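Local coordinates for Wnt inhibitor of Dorsal protein (PDB 4KRR) that is a secreted Wnt-family protein that probably binds frizzled seven-transmembrane receptors and signals through a cascade of genes to the nucleus, at residues H117-V121 against I189-V195. Residues are numbered along the deposited sequence.
Sequences HNRRV and IPLDSLV
Where a loop packs against a helix, its buried peptide groups need partners that helix side chains can supply; residues 189-195 laid against one turn of helix 113-127 are a worked example. The helix is regular, Val121 N bonding to His117 O at 3.0 Å. Against it, Pro190 to Ser193 form a type I beta turn (Leu191 -78/-3, Asp192 -105/14) with Ser193 N 3.3 Å from Pro190 O, after which the chain extends into Val195. Two CA pairs set the register: Val121 with Leu191 at 5.0 Å and Asn118 with Leu194 at 5.4 Å. His117, chi1 t, points its ring into the turn, where NE2 donates to Ser193 O (2.9 Å, 143°); Pro190 O also lies near the ring plane, 3.4 Å from CE1. Asn118, chi1 m, serves both polar groups of one residue: OD1 accepts from Val195 N (2.8 Å) and ND2 donates to Val195 O (2.9 Å), so the carboxamide pairs with Val195 much as a neighbouring strand would. Within this N-terminal domain of a Wnt protein, the loop is thereby fastened to the helical bundle just where Val195 opens the short strand 195-196, parallel to strand 173-174. Leu191 O accepts a hydrogen bond from a water that also donates to Val121 O (2.9 and 2.7 Å respectively); the same carbonyl oxygen makes a CA-H...O contact with Val121 CA at 3.3 Å. Val121 CG1 meets Leu194 CD2 in an apolar contact at 3.7 Å, both side chains also touching Met168 of helix 158-170. At the exposed margin Leu191 CD1 makes a van der Waals contact with Arg120 NE at 3.7 Å.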
loop_
_atom_site.group_PDB
_atom_site.type_symbol
_atom_site.label_atom_id
_atom_site.label_comp_id
_atom_site.label_asym_id
_atom_site.label_seq_id
_atom_site.Cartn_x
_atom_site.Cartn_y
_atom_site.Cartn_z
ATOM N N HIS A 117 -0.089 12.827 5.412
ATOM C CA HIS A 117 -0.266 12.024 6.613
ATOM C C HIS A 117 -0.612 10.585 6.265
ATOM O O HIS A 117 -0.088 9.649 6.868
ATOM C CB HIS A 117 -1.362 12.611 7.501
ATOM C CG HIS A 117 -1.729 11.735 8.657
ATOM N ND1 HIS A 117 -0.952 11.631 9.789
ATOM C CD2 HIS A 117 -2.788 10.911 8.849
ATOM C CE1 HIS A 117 -1.517 10.785 10.633
ATOM N NE2 HIS A 117 -2.633 10.336 10.088
ATOM N N ASN A 118 -1.498 10.416 5.289
ATOM C CA ASN A 118 -1.966 9.089 4.910
ATOM C C ASN A 118 -0.871 8.240 4.277
ATOM O O ASN A 118 -0.846 7.025 4.447
ATOM C CB ASN A 118 -3.181 9.183 3.983
ATOM C CG ASN A 118 -4.419 9.689 4.701
ATOM O OD1 ASN A 118 -4.527 9.582 5.924
ATOM N ND2 ASN A 118 -5.362 10.240 3.944
ATOM N N ARG A 119 0.037 8.879 3.548
ATOM C CA ARG A 119 1.160 8.150 2.974
ATOM C C ARG A 119 2.075 7.629 4.079
ATOM O O ARG A 119 2.614 6.526 3.981
ATOM C CB ARG A 119 1.928 9.021 1.981
ATOM C CG ARG A 119 1.099 9.426 0.777
ATOM C CD ARG A 119 1.927 10.175 -0.243
ATOM N NE ARG A 119 1.099 10.729 -1.309
ATOM C CZ ARG A 119 1.575 11.419 -2.339
ATOM N NH1 ARG A 119 2.877 11.636 -2.441
ATOM N NH2 ARG A 119 0.753 11.892 -3.266
ATOM N N ARG A 120 2.233 8.421 5.137
ATOM C CA ARG A 120 2.967 7.975 6.317
ATOM C C ARG A 120 2.251 6.813 7.005
ATOM O O ARG A 120 2.893 5.888 7.499
ATOM C CB ARG A 120 3.169 9.129 7.304
ATOM C CG ARG A 120 4.217 10.142 6.868
ATOM C CD ARG A 120 4.263 11.342 7.804
ATOM N NE ARG A 120 4.446 10.949 9.198
ATOM C CZ ARG A 120 5.629 10.738 9.768
ATOM N NH1 ARG A 120 6.743 10.878 9.063
ATOM N NH2 ARG A 120 5.699 10.386 11.045
ATOM N N VAL A 121 0.922 6.867 7.031
ATOM C CA VAL A 121 0.125 5.804 7.638
ATOM C C VAL A 121 0.318 4.491 6.885
ATOM O O VAL A 121 0.564 3.449 7.488
ATOM C CB VAL A 121 -1.377 6.160 7.663
ATOM C CG1 VAL A 121 -2.206 4.967 8.136
ATOM C CG2 VAL A 121 -1.621 7.372 8.550
ATOM N N ILE A 189 -1.737 13.436 15.181
ATOM C CA ILE A 189 -2.668 12.384 14.788
ATOM C C ILE A 189 -1.913 11.063 14.706
ATOM O O ILE A 189 -0.847 10.999 14.093
ATOM C CB ILE A 189 -3.333 12.697 13.432
ATOM C CG1 ILE A 189 -4.174 13.970 13.538
ATOM C CG2 ILE A 189 -4.196 11.527 12.964
ATOM C CD1 ILE A 189 -4.938 14.306 12.279
ATOM N N PRO A 190 -2.452 10.011 15.345
ATOM C CA PRO A 190 -1.820 8.686 15.353
ATOM C C PRO A 190 -1.501 8.177 13.950
ATOM O O PRO A 190 -2.267 8.407 13.013
ATOM C CB PRO A 190 -2.873 7.792 16.026
ATOM C CG PRO A 190 -4.144 8.595 16.025
ATOM C CD PRO A 190 -3.709 10.019 16.109
ATOM N N LEU A 191 -0.370 7.492 13.819
ATOM C CA LEU A 191 0.114 7.041 12.520
ATOM C C LEU A 191 -0.622 5.800 12.014
ATOM O O LEU A 191 -0.367 5.326 10.908
ATOM C CB LEU A 191 1.620 6.773 12.582
ATOM C CG LEU A 191 2.426 7.088 11.321
ATOM C CD1 LEU A 191 2.295 8.562 10.961
ATOM C CD2 LEU A 191 3.886 6.707 11.510
ATOM N N ASP A 192 -1.532 5.272 12.826
ATOM C CA ASP A 192 -2.327 4.119 12.419
ATOM C C ASP A 192 -3.754 4.536 12.078
ATOM O O ASP A 192 -4.647 3.696 11.955
ATOM C CB ASP A 192 -2.325 3.039 13.505
ATOM C CG ASP A 192 -2.968 3.506 14.796
ATOM O OD1 ASP A 192 -3.035 4.731 15.020
ATOM O OD2 ASP A 192 -3.402 2.645 15.589
ATOM N N SER A 193 -3.959 5.842 11.927
ATOM C CA SER A 193 -5.264 6.377 11.548
ATOM C C SER A 193 -5.187 7.151 10.238
ATOM O O SER A 193 -4.409 8.096 10.110
ATOM C CB SER A 193 -5.821 7.282 12.651
ATOM O OG SER A 193 -6.065 6.556 13.843
ATOM N N LEU A 194 -5.994 6.743 9.266
ATOM C CA LEU A 194 -6.141 7.500 8.031
ATOM C C LEU A 194 -7.037 8.701 8.296
ATOM O O LEU A 194 -7.896 8.660 9.179
ATOM C CB LEU A 194 -6.756 6.629 6.935
ATOM C CG LEU A 194 -5.933 5.444 6.428
ATOM C CD1 LEU A 194 -6.797 4.530 5.566
ATOM C CD2 LEU A 194 -4.725 5.934 5.645
ATOM N N VAL A 195 -6.838 9.772 7.536
ATOM C CA VAL A 195 -7.666 10.960 7.689
ATOM C C VAL A 195 -8.287 11.379 6.364
ATOM O O VAL A 195 -7.708 11.165 5.300
ATOM C CB VAL A 195 -6.869 12.148 8.284
ATOM C CG1 VAL A 195 -6.388 11.818 9.691
ATOM C CG2 VAL A 195 -5.699 12.523 7.383
HETATM O O HOH W 1 0.078 2.648 9.998
#